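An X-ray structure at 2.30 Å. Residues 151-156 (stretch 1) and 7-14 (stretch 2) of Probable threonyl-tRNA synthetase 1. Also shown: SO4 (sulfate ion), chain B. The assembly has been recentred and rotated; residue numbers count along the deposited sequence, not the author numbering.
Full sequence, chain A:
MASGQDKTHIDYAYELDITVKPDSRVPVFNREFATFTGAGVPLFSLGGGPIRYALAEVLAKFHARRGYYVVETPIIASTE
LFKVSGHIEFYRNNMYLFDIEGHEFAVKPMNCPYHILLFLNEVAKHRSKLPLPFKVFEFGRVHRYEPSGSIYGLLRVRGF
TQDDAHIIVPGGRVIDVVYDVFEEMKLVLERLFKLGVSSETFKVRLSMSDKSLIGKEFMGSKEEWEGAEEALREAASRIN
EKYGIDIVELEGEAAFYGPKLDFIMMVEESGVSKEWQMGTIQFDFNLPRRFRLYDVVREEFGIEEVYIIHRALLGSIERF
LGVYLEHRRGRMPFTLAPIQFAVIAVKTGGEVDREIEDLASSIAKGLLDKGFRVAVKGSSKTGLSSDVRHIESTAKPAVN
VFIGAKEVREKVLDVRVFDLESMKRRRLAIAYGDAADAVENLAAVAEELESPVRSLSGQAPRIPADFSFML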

ATOM      1  N   ILE A 151      18.994  17.750   7.198  1.00 10.88           N
ATOM      2  CA  ILE A 151      18.266  16.590   7.676  1.00 11.95           C
ATOM      3  C   ILE A 151      17.977  16.626   9.173  1.00 10.47           C
ATOM      4  O   ILE A 151      18.873  16.893   9.999  1.00  8.90           O
ATOM      5  CB  ILE A 151      19.051  15.298   7.319  1.00 12.29           C
ATOM      6  CG1 ILE A 151      18.923  15.049   5.828  1.00 14.94           C
ATOM      7  CG2 ILE A 151      18.517  14.081   8.091  1.00 14.75           C
ATOM      8  CD1 ILE A 151      20.228  14.509   5.308  1.00 22.49           C
ATOM      9  N   TYR A 152      16.712  16.382   9.507  1.00  9.90           N
ATOM     10  CA  TYR A 152      16.264  16.317  10.901  1.00  9.28           C
ATOM     11  C   TYR A 152      15.173  15.267  11.081  1.00  9.03           C
ATOM     12  O   TYR A 152      14.070  15.391  10.558  1.00  9.32           O
ATOM     13  CB  TYR A 152      15.833  17.697  11.463  1.00  9.20           C
ATOM     14  CG  TYR A 152      15.487  17.576  12.921  1.00  9.42           C
ATOM     15  CD1 TYR A 152      16.476  17.275  13.872  1.00  9.81           C
ATOM     16  CD2 TYR A 152      14.179  17.647  13.344  1.00  9.27           C
ATOM     17  CE1 TYR A 152      16.165  17.069  15.214  1.00 10.28           C
ATOM     18  CE2 TYR A 152      13.850  17.476  14.706  1.00 12.98           C
ATOM     19  CZ  TYR A 152      14.850  17.178  15.621  1.00 11.30           C
ATOM     20  OH  TYR A 152      14.522  17.014  16.941  1.00 11.96           O
ATOM     21  N   GLY A 153      15.490  14.221  11.820  1.00  8.65           N
ATOM     22  CA  GLY A 153      14.513  13.207  12.144  1.00  8.44           C
ATOM     23  C   GLY A 153      13.629  12.760  10.977  1.00  8.46           C
ATOM     24  O   GLY A 153      14.124  12.333   9.947  1.00  7.82           O
ATOM     25  N   LEU A 154      12.310  12.848  11.175  1.00  7.86           N
ATOM     26  CA  LEU A 154      11.312  12.509  10.165  1.00  7.84           C
ATOM     27  C   LEU A 154      10.819  13.781   9.474  1.00  7.23           C
ATOM     28  O   LEU A 154      10.062  13.708   8.488  1.00  8.36           O
ATOM     29  CB  LEU A 154      10.115  11.742  10.798  1.00  7.41           C
ATOM     30  CG  LEU A 154      10.364  10.318  11.330  1.00  7.43           C
ATOM     31  CD1 LEU A 154       9.124   9.798  12.082  1.00  2.58           C
ATOM     32  CD2 LEU A 154      10.775   9.339  10.220  1.00  4.14           C
ATOM     33  N   LEU A 155      11.302  14.926   9.938  1.00  6.57           N
ATOM     34  CA  LEU A 155      10.741  16.232   9.498  1.00  6.93           C
ATOM     35  C   LEU A 155      11.267  16.678   8.163  1.00  7.16           C
ATOM     36  O   LEU A 155      10.514  17.201   7.351  1.00  7.11           O
ATOM     37  CB  LEU A 155      10.933  17.315  10.569  1.00  5.62           C
ATOM     38  CG  LEU A 155      10.360  16.924  11.944  1.00  6.32           C
ATOM     39  CD1 LEU A 155      10.291  18.151  12.851  1.00  8.79           C
ATOM     40  CD2 LEU A 155       8.982  16.309  11.876  1.00  4.95           C
ATOM     41  N   ARG A 156      12.577  16.473   7.952  1.00  7.65           N
ATOM     42  CA  ARG A 156      13.267  16.857   6.726  1.00  7.35           C
ATOM     43  C   ARG A 156      14.194  15.685   6.323  1.00  7.30           C
ATOM     44  O   ARG A 156      15.189  15.391   6.993  1.00  6.88           O
ATOM     45  CB  ARG A 156      14.018  18.158   6.991  1.00  7.83           C
ATOM     46  CG  ARG A 156      15.027  18.606   5.955  1.00 10.59           C
ATOM     47  CD  ARG A 156      14.437  19.218   4.715  1.00 16.03           C
ATOM     48  NE  ARG A 156      13.621  20.392   5.009  1.00 22.29           N
ATOM     49  CZ  ARG A 156      12.806  20.984   4.129  1.00 25.33           C
ATOM     50  NH1 ARG A 156      12.713  20.540   2.882  1.00 25.66           N
ATOM     51  NH2 ARG A 156      12.050  22.006   4.499  1.00 24.11           N
TER
HETATM   52  S   SO4 B 472       6.878   9.333  28.354  1.00 30.11           S
HETATM   53  O1  SO4 B 472       5.874   8.584  29.130  1.00 32.96           O
HETATM   54  O2  SO4 B 472       6.451  10.450  27.508  1.00 28.70           O
HETATM   55  O3  SO4 B 472       7.688   9.927  29.396  1.00 34.40           O
HETATM   56  O4  SO4 B 472       7.604   8.377  27.518  1.00 28.63           O
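Stretch 2, residues 7-14: KTHIDYAY

The first turn of a helix rests on an irregular loop, joined by one hydrogen bond through a buried histidine and by a small apolar fringe around it. The two segments belong to one chain but lie far apart in sequence, and together they bury 291 Å².

In stretch 2, Thr8 is extended, and the chain is helical from His9 through Tyr14 and continues as helix beyond. Thr8 is the N-cap. Thr8 OG1 accepts a weak bond from Ile10 N at 3.3 Å, while Thr8 N donates to Asp11 OD2 at 2.9 Å.

Stretch 1 has no regular helix or strand. It folds back on itself: Leu155 N and Arg156 N both donate to Tyr152 O, at 2.9 and 3.2 Å. The backbones come nearest where Gly153 CA lies 5.9 Å from Ile10 CA. The helix meets the loop by its N-terminal end and leads away: Gly153 CA is 7.6 Å from His9 CA but 11.0 Å from Tyr14 CA.

His9 points toward the loop and is central to the contact. His9 NE2 accepts from Leu154 N at 3.0 Å, and the N-H...acceptor angle of 173° is almost straight. NE2 therefore carries no proton in this bond. Gly153 CA packs 3.6 Å from His9 NE2. An ideal CB on Gly153 would point toward stretch 2 and fall 2.3 Å from His9 NE2, a clash, and the positive phi of 44° also favours glycine. Leu155 CD2 lies over one face of the imidazole, with Leu155 CG 3.7 Å from His9 CE1.

Tyr152 reaches across with its ring. Tyr152 CE2 is 3.7 Å from His9 CE1, and the ring planes meet at 80°. Tyr152 CE1 touches Ile10 CD1 at 4.0 Å. Further along the helix, Leu154 CD1 meets Ala13 CB loosely, at 4.5 Å.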

ATOM      1  N   LYS A   7      12.371  14.408  25.251  1.00 12.32           N
ATOM      2  CA  LYS A   7      11.892  13.338  24.253  1.00 12.42           C
ATOM      3  C   LYS A   7      11.321  13.959  22.986  1.00 12.08           C
ATOM      4  O   LYS A   7      10.334  14.700  23.024  1.00 12.67           O
ATOM      5  CB  LYS A   7      10.866  12.354  24.815  1.00 11.78           C
ATOM      6  CG  LYS A   7      11.454  11.048  25.400  1.00 12.51           C
ATOM      7  CD  LYS A   7      10.401   9.920  25.556  1.00 10.71           C
ATOM      8  CE  LYS A   7      10.762   8.990  26.722  1.00 13.13           C
ATOM      9  NZ  LYS A   7       9.986   7.722  26.757  1.00 11.86           N
ATOM     10  N   THR A   8      11.983  13.675  21.876  1.00 11.42           N
ATOM     11  CA  THR A   8      11.500  14.051  20.546  1.00 10.76           C
ATOM     12  C   THR A   8      10.856  12.833  19.848  1.00 11.00           C
ATOM     13  O   THR A   8      10.924  11.709  20.367  1.00 10.94           O
ATOM     14  CB  THR A   8      12.663  14.626  19.718  1.00 10.68           C
ATOM     15  OG1 THR A   8      13.587  13.581  19.447  1.00  8.99           O
ATOM     16  CG2 THR A   8      13.392  15.764  20.533  1.00 12.88           C
ATOM     17  N   HIS A   9      10.193  13.070  18.701  1.00 10.66           N
ATOM     18  CA  HIS A   9       9.699  12.014  17.838  1.00  9.30           C
ATOM     19  C   HIS A   9      10.804  10.999  17.472  1.00  9.87           C
ATOM     20  O   HIS A   9      10.520   9.855  17.215  1.00 11.35           O
ATOM     21  CB  HIS A   9       9.084  12.623  16.566  1.00  9.08           C
ATOM     22  CG  HIS A   9      10.084  13.193  15.587  1.00  7.29           C
ATOM     23  ND1 HIS A   9      10.622  14.459  15.703  1.00  7.39           N
ATOM     24  CD2 HIS A   9      10.627  12.666  14.466  1.00  7.53           C
ATOM     25  CE1 HIS A   9      11.445  14.691  14.693  1.00  5.20           C
ATOM     26  NE2 HIS A   9      11.466  13.616  13.927  1.00  5.55           N
ATOM     27  N   ILE A  10      12.056  11.399  17.457  1.00  9.93           N
ATOM     28  CA  ILE A  10      13.175  10.429  17.206  1.00 10.09           C
ATOM     29  C   ILE A  10      13.232   9.372  18.313  1.00  9.51           C
ATOM     30  O   ILE A  10      13.540   8.204  18.047  1.00 10.68           O
ATOM     31  CB  ILE A  10      14.575  11.171  17.060  1.00  9.73           C
ATOM     32  CG1 ILE A  10      14.671  11.904  15.721  1.00 10.95           C
ATOM     33  CG2 ILE A  10      15.774  10.212  17.133  1.00 10.67           C
ATOM     34  CD1 ILE A  10      15.653  13.153  15.764  1.00 10.72           C
ATOM     35  N   ASP A  11      12.944   9.800  19.539  1.00  8.89           N
ATOM     36  CA  ASP A  11      12.871   8.939  20.722  1.00 10.11           C
ATOM     37  C   ASP A  11      11.607   8.069  20.723  1.00  9.29           C
ATOM     38  O   ASP A  11      11.679   6.861  20.912  1.00  9.87           O
ATOM     39  CB  ASP A  11      12.872   9.819  21.996  1.00 10.33           C
ATOM     40  CG  ASP A  11      14.188  10.584  22.167  1.00 12.10           C
ATOM     41  OD1 ASP A  11      15.250   9.944  22.026  1.00 13.58           O
ATOM     42  OD2 ASP A  11      14.161  11.791  22.437  1.00 12.82           O
ATOM     43  N   TYR A  12      10.454   8.700  20.552  1.00  8.18           N
ATOM     44  CA  TYR A  12       9.197   7.963  20.413  1.00  7.97           C
ATOM     45  C   TYR A  12       9.215   6.983  19.251  1.00  8.51           C
ATOM     46  O   TYR A  12       8.830   5.833  19.442  1.00  9.04           O
ATOM     47  CB  TYR A  12       8.025   8.934  20.236  1.00  7.07           C
ATOM     48  CG  TYR A  12       7.758   9.766  21.453  1.00  6.98           C
ATOM     49  CD1 TYR A  12       7.400   9.165  22.674  1.00  7.26           C
ATOM     50  CD2 TYR A  12       7.911  11.133  21.412  1.00  9.76           C
ATOM     51  CE1 TYR A  12       7.154   9.912  23.784  1.00  8.23           C
ATOM     52  CE2 TYR A  12       7.697  11.918  22.558  1.00 10.02           C
ATOM     53  CZ  TYR A  12       7.299  11.290  23.719  1.00  7.88           C
ATOM     54  OH  TYR A  12       7.040  12.049  24.811  1.00 10.43           O
ATOM     55  N   ALA A  13       9.673   7.422  18.066  1.00  7.93           N
ATOM     56  CA  ALA A  13       9.652   6.526  16.908  1.00  8.82           C
ATOM     57  C   ALA A  13      10.484   5.261  17.189  1.00  8.94           C
ATOM     58  O   ALA A  13      10.143   4.194  16.720  1.00 10.17           O
ATOM     59  CB  ALA A  13      10.143   7.244  15.617  1.00  6.62           C
ATOM     60  N   TYR A  14      11.597   5.414  17.902  1.00  9.81           N
ATOM     61  CA  TYR A  14      12.524   4.326  18.228  1.00  9.60           C
ATOM     62  C   TYR A  14      11.903   3.431  19.309  1.00 10.61           C
ATOM     63  O   TYR A  14      11.907   2.184  19.185  1.00  9.60           O
ATOM     64  CB  TYR A  14      13.875   4.917  18.697  1.00 10.49           C
ATOM     65  CG  TYR A  14      14.753   3.956  19.482  1.00 11.67           C
ATOM     66  CD1 TYR A  14      15.498   2.979  18.838  1.00 11.24           C
ATOM     67  CD2 TYR A  14      14.800   4.007  20.878  1.00 16.32           C
ATOM     68  CE1 TYR A  14      16.288   2.067  19.551  1.00 12.94           C
ATOM     69  CE2 TYR A  14      15.578   3.083  21.633  1.00 17.73           C
ATOM     70  CZ  TYR A  14      16.335   2.120  20.939  1.00 17.44           C
ATOM     71  OH  TYR A  14      17.122   1.215  21.643  1.00 16.24           O
TER